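Local structure of glycosylation Associate Protein 1 (Streptococcus agalactiae serotype V, 6OYC) at residues Asn19-Tyr23 and Gln124-Glu128; Phe303-Leu307 and Glu414-Ile418. The protein probably acts in the accessory Sec system, forming a complex with glycosylation associate proteins 2 and 3 that is linked to secretion of glycosylated proteins. The contacts are given in a common frame with arbitrary orientation. Numbering follows the deposited sequence.

Interaction 1: residues Asn19-Tyr23 and Gln124-Glu128; sequences NYLWY and QFGEE
Loop 19-23 and residues 124-127, at the end of strand 118-125, run at 88° to each other (CA 20 to 23 against CA 124 to 127); Trp22 and Glu127 are nearest, CA to CA 4.8 Å. Gln124, still extended, points toward the loop: NE2 donates almost linearly to Tyr23 OH at 3.0 Å, while OE1 lies 3.7 Å from Leu21 CD2. Phe125 O meets the indole edge of Trp22 (chi1 p, 76°, CA-to-CB toward 124-128), 3.2 Å from CD1; a water accepting from Trp22 N (3.0 Å) lies within hydrogen-bonding distance of Phe125 O (2.5 Å) and Gln124 OE1 (2.8 Å). Here the loop after parallel-sheet strand 2-5 is tied to the ten-strand antiparallel sheet, while Trp22 NE1 reaches Phe109 O. Gly126 O sits 3.7 Å from Trp22 CB. At Glu127 the chain turns (phi/psi -56/-39); its side chain, chi1 and chi2 t, accepts at OE1 from Tyr20 OH at 2.5 Å, and its backbone N donates to a water (2.8 Å) that donates to Asn19 OD1 (3.1 Å).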
loop_
_atom_site.group_PDB
_atom_site.type_symbol
_atom_site.label_atom_id
_atom_site.label_comp_id
_atom_site.label_asym_id
_atom_site.label_seq_id
_atom_site.Cartn_x
_atom_site.Cartn_y
_atom_site.Cartn_z
ATOM N N ASN A 19 -7.265 -3.312 -6.037
ATOM C CA ASN A 19 -8.056 -2.437 -5.189
ATOM C C ASN A 19 -8.755 -3.244 -4.097
ATOM O O ASN A 19 -8.960 -4.457 -4.212
ATOM C CB ASN A 19 -9.070 -1.643 -6.020
ATOM C CG ASN A 19 -9.499 -0.340 -5.329
ATOM O OD1 ASN A 19 -8.892 0.069 -4.343
ATOM N ND2 ASN A 19 -10.541 0.310 -5.845
ATOM N N TYR A 20 -9.070 -2.557 -3.006
ATOM C CA TYR A 20 -9.667 -3.148 -1.815
ATOM C C TYR A 20 -10.916 -2.357 -1.445
ATOM O O TYR A 20 -11.074 -1.198 -1.832
ATOM C CB TYR A 20 -8.664 -3.127 -0.658
ATOM C CG TYR A 20 -7.951 -1.791 -0.579
ATOM C CD1 TYR A 20 -8.584 -0.666 -0.031
ATOM C CD2 TYR A 20 -6.652 -1.637 -1.074
ATOM C CE1 TYR A 20 -7.940 0.568 0.021
ATOM C CE2 TYR A 20 -5.998 -0.408 -1.016
ATOM C CZ TYR A 20 -6.642 0.689 -0.476
ATOM O OH TYR A 20 -5.979 1.899 -0.434
ATOM N N LEU A 21 -11.808 -2.976 -0.689
ATOM C CA LEU A 21 -12.941 -2.219 -0.162
ATOM C C LEU A 21 -12.448 -1.113 0.768
ATOM O O LEU A 21 -11.503 -1.304 1.544
ATOM C CB LEU A 21 -13.896 -3.150 0.584
ATOM C CG LEU A 21 -14.287 -4.391 -0.221
ATOM C CD1 LEU A 21 -15.213 -5.306 0.607
ATOM C CD2 LEU A 21 -14.938 -3.969 -1.523
ATOM N N TRP A 22 -13.109 0.049 0.700
ATOM C CA TRP A 22 -12.614 1.214 1.423
ATOM C C TRP A 22 -12.523 0.969 2.921
ATOM O O TRP A 22 -11.696 1.592 3.603
ATOM C CB TRP A 22 -13.491 2.433 1.138
ATOM C CG TRP A 22 -14.839 2.492 1.848
ATOM C CD1 TRP A 22 -16.066 2.229 1.297
ATOM C CD2 TRP A 22 -15.094 2.894 3.210
ATOM N NE1 TRP A 22 -17.057 2.423 2.228
ATOM C CE2 TRP A 22 -16.491 2.834 3.407
ATOM C CE3 TRP A 22 -14.277 3.301 4.274
ATOM C CZ2 TRP A 22 -17.094 3.167 4.627
ATOM C CZ3 TRP A 22 -14.871 3.633 5.486
ATOM C CH2 TRP A 22 -16.269 3.559 5.655
ATOM N N TYR A 23 -13.346 0.073 3.448
ATOM C CA TYR A 23 -13.393 -0.197 4.876
ATOM C C TYR A 23 -12.649 -1.469 5.250
ATOM O O TYR A 23 -12.812 -1.957 6.371
ATOM C CB TYR A 23 -14.850 -0.304 5.331
ATOM C CG TYR A 23 -15.674 -1.294 4.511
ATOM C CD1 TYR A 23 -15.685 -2.652 4.819
ATOM C CD2 TYR A 23 -16.433 -0.867 3.426
ATOM C CE1 TYR A 23 -16.444 -3.565 4.072
ATOM C CE2 TYR A 23 -17.203 -1.762 2.673
ATOM C CZ TYR A 23 -17.210 -3.105 3.003
ATOM O OH TYR A 23 -17.964 -3.990 2.257
ATOM N N GLN A 124 -20.506 -0.328 -4.169
ATOM C CA GLN A 124 -19.274 -0.184 -3.402
ATOM C C GLN A 124 -18.532 1.066 -3.835
ATOM O O GLN A 124 -18.497 1.404 -5.029
ATOM C CB GLN A 124 -18.369 -1.405 -3.556
ATOM C CG GLN A 124 -18.891 -2.641 -2.791
ATOM C CD GLN A 124 -18.439 -2.657 -1.348
ATOM O OE1 GLN A 124 -17.816 -1.697 -0.872
ATOM N NE2 GLN A 124 -18.728 -3.756 -0.639
ATOM N N PHE A 125 -17.929 1.744 -2.854
ATOM C CA PHE A 125 -17.231 2.999 -3.083
ATOM C C PHE A 125 -15.755 2.863 -2.728
ATOM O O PHE A 125 -15.380 2.113 -1.824
ATOM C CB PHE A 125 -17.884 4.142 -2.286
ATOM C CG PHE A 125 -19.355 4.287 -2.562
ATOM C CD1 PHE A 125 -20.292 3.554 -1.836
ATOM C CD2 PHE A 125 -19.800 5.096 -3.584
ATOM C CE1 PHE A 125 -21.655 3.661 -2.107
ATOM C CE2 PHE A 125 -21.148 5.220 -3.851
ATOM C CZ PHE A 125 -22.077 4.495 -3.107
ATOM N N GLY A 126 -14.917 3.583 -3.473
ATOM C CA GLY A 126 -13.492 3.560 -3.244
ATOM C C GLY A 126 -13.059 4.402 -2.053
ATOM O O GLY A 126 -13.847 5.082 -1.390
ATOM N N GLU A 127 -11.750 4.348 -1.799
ATOM C CA GLU A 127 -11.147 5.185 -0.775
ATOM C C GLU A 127 -11.446 6.660 -1.028
ATOM O O GLU A 127 -11.687 7.422 -0.086
ATOM C CB GLU A 127 -9.636 4.933 -0.729
ATOM C CG GLU A 127 -8.932 5.529 0.486
ATOM C CD GLU A 127 -7.432 5.244 0.486
ATOM O OE1 GLU A 127 -7.050 4.099 0.146
ATOM O OE2 GLU A 127 -6.641 6.158 0.831
ATOM N N GLU A 128 -11.432 7.078 -2.290
ATOM C CA GLU A 128 -11.710 8.464 -2.641
ATOM C C GLU A 128 -13.197 8.692 -2.878
ATOM O O GLU A 128 -13.584 9.778 -3.313
ATOM C CB GLU A 128 -10.891 8.888 -3.882
ATOM C CG GLU A 128 -9.372 9.084 -3.636
ATOM C CD GLU A 128 -8.597 7.770 -3.506
ATOM O OE1 GLU A 128 -9.031 6.755 -4.089
ATOM O OE2 GLU A 128 -7.554 7.753 -2.822
HETATM O O HOH W 1 -10.095 2.722 -3.343
HETATM O O HOH W 2 -13.880 -0.414 -3.547
HETATM O O HOH W 3 -15.450 -0.290 -1.171
#

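Interaction 2: residues Phe303-Leu307 and Glu414-Ile418; sequences FDTRL and ETDII
A tight turn in the loop after strand 297-299 faces the start of helix 414-420, the closest backbone approach being Leu307 to Ile418, CA to CA 5.9 Å. Phe303 enters in an extended conformation and turns its ring to helices 436-445 and 484-502. Asp304 opens a type I beta turn that runs to Leu307, with a weak 3.4 Å bond from Leu307 N to Asp304 O. With chi1 t its carboxylate extends on the helix side, where OD1 accepts from Arg306 N at 3.2 Å, an Asx turn; OD2 also takes a hydrogen bond from Tyr437. Thr305 and Arg306 fill the corner positions in helical conformation (-82/3 and -64/-16). In the GT-B-like architecture expected of this family, the turn lies on the connection between the two parallel-sheet domains, and the helix belongs to the second. Arg306 carries the charge across: NE lies 3.0 Å from Asp304 OD1, and NH2 reaches both Asp304 OD2 (2.7 Å) and Glu414 OE2 (2.9 Å), a salt-bridge network in which Glu414 also accepts from Phe31 N and Tyr66 OH. Ile418 CD1 packs over one guanidinium face, 3.7 Å from Arg306 CZ. Beside the ion pairs, Ile418, one helical turn on from Glu414, brings CG1 to 4.0 Å from Leu307 CD2, and both side chains touch Tyr437.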
loop_
_atom_site.group_PDB
_atom_site.type_symbol
_atom_site.label_atom_id
_atom_site.label_comp_id
_atom_site.label_asym_id
_atom_site.label_seq_id
_atom_site.Cartn_x
_atom_site.Cartn_y
_atom_site.Cartn_z
ATOM N N PHE A 303 11.886 5.856 2.763
ATOM C CA PHE A 303 11.209 7.070 3.217
ATOM C C PHE A 303 9.922 7.338 2.445
ATOM O O PHE A 303 9.856 7.150 1.225
ATOM C CB PHE A 303 12.121 8.287 3.058
ATOM C CG PHE A 303 13.348 8.239 3.899
ATOM C CD1 PHE A 303 13.273 8.461 5.270
ATOM C CD2 PHE A 303 14.594 7.996 3.318
ATOM C CE1 PHE A 303 14.424 8.421 6.055
ATOM C CE2 PHE A 303 15.742 7.964 4.086
ATOM C CZ PHE A 303 15.660 8.178 5.462
ATOM N N ASP A 304 8.906 7.820 3.162
ATOM C CA ASP A 304 7.643 8.288 2.585
ATOM C C ASP A 304 7.507 9.766 2.926
ATOM O O ASP A 304 7.115 10.118 4.042
ATOM C CB ASP A 304 6.447 7.499 3.116
ATOM C CG ASP A 304 5.105 8.010 2.564
ATOM O OD1 ASP A 304 5.094 8.908 1.683
ATOM O OD2 ASP A 304 4.056 7.504 3.010
ATOM N N THR A 305 7.790 10.632 1.956
ATOM C CA THR A 305 7.882 12.057 2.252
ATOM C C THR A 305 6.533 12.766 2.295
ATOM O O THR A 305 6.510 13.981 2.493
ATOM C CB THR A 305 8.787 12.736 1.233
ATOM O OG1 THR A 305 8.408 12.312 -0.079
ATOM C CG2 THR A 305 10.272 12.350 1.487
ATOM N N ARG A 306 5.414 12.060 2.125
ATOM C CA ARG A 306 4.126 12.670 2.436
ATOM C C ARG A 306 3.981 13.010 3.920
ATOM O O ARG A 306 3.062 13.752 4.281
ATOM C CB ARG A 306 2.973 11.744 2.023
ATOM C CG ARG A 306 2.921 11.369 0.534
ATOM C CD ARG A 306 1.887 10.268 0.258
ATOM N NE ARG A 306 2.223 9.005 0.915
ATOM C CZ ARG A 306 1.379 7.982 1.049
ATOM N NH1 ARG A 306 0.151 8.077 0.562
ATOM N NH2 ARG A 306 1.759 6.876 1.685
ATOM N N LEU A 307 4.819 12.449 4.791
ATOM C CA LEU A 307 4.716 12.736 6.220
ATOM C C LEU A 307 5.198 14.156 6.516
ATOM O O LEU A 307 6.213 14.608 5.976
ATOM C CB LEU A 307 5.549 11.734 7.031
ATOM C CG LEU A 307 4.995 10.355 7.405
ATOM C CD1 LEU A 307 3.809 10.452 8.385
ATOM C CD2 LEU A 307 4.621 9.553 6.149
ATOM N N GLU A 414 -3.308 4.784 4.517
ATOM C CA GLU A 414 -2.104 5.542 4.842
ATOM C C GLU A 414 -2.436 7.005 5.098
ATOM O O GLU A 414 -1.841 7.634 5.976
ATOM C CB GLU A 414 -1.070 5.414 3.726
ATOM C CG GLU A 414 -0.439 4.035 3.674
ATOM C CD GLU A 414 0.162 3.690 2.321
ATOM O OE1 GLU A 414 0.689 2.567 2.181
ATOM O OE2 GLU A 414 0.112 4.527 1.397
ATOM N N THR A 415 -3.409 7.556 4.362
ATOM C CA THR A 415 -3.767 8.959 4.548
ATOM C C THR A 415 -4.272 9.226 5.965
ATOM O O THR A 415 -3.952 10.262 6.553
ATOM C CB THR A 415 -4.808 9.386 3.505
ATOM O OG1 THR A 415 -4.356 9.015 2.204
ATOM C CG2 THR A 415 -4.981 10.880 3.506
ATOM N N ASP A 416 -5.081 8.320 6.525
ATOM C CA ASP A 416 -5.465 8.435 7.931
ATOM C C ASP A 416 -4.239 8.501 8.829
ATOM O O ASP A 416 -4.106 9.409 9.655
ATOM C CB ASP A 416 -6.313 7.243 8.344
ATOM C CG ASP A 416 -7.746 7.415 8.006
ATOM O OD1 ASP A 416 -8.104 8.497 7.501
ATOM O OD2 ASP A 416 -8.508 6.450 8.211
ATOM N N ILE A 417 -3.336 7.531 8.676
ATOM C CA ILE A 417 -2.148 7.462 9.516
ATOM C C ILE A 417 -1.367 8.752 9.410
ATOM O O ILE A 417 -0.931 9.325 10.413
ATOM C CB ILE A 417 -1.282 6.261 9.112
ATOM C CG1 ILE A 417 -2.052 4.960 9.364
ATOM C CG2 ILE A 417 0.075 6.317 9.831
ATOM C CD1 ILE A 417 -1.366 3.750 8.777
ATOM N N ILE A 418 -1.190 9.223 8.178
ATOM C CA ILE A 418 -0.453 10.449 7.930
ATOM C C ILE A 418 -1.124 11.611 8.641
ATOM O O ILE A 418 -0.458 12.422 9.296
ATOM C CB ILE A 418 -0.332 10.695 6.416
ATOM C CG1 ILE A 418 0.590 9.648 5.777
ATOM C CG2 ILE A 418 0.182 12.103 6.168
ATOM C CD1 ILE A 418 0.567 9.637 4.231
#

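How the interactions relate
Both contacts are partly buried and hold a loop against another region of the chain, though they share no segment. Interaction 1 joins a loop of the N-terminal parallel-sheet region to the antiparallel sheet through side-chain hydrogen bonds of two tyrosines, one to a carboxylate and one from an amide, with waters filling the gaps; interaction 2 relies on a salt-bridge network around one arginine, backed by an aliphatic contact. They lie about 18 Å apart, centre to centre, yet meet where Glu127 OE2 packs 3.9 Å from Thr415 OG1, near the start of helix 414-420. Arg65 bonds to a residue of each: its carbonyl accepts from Arg306, and its side chain salt-bridges Glu128, which takes no part in the contact with 19-23.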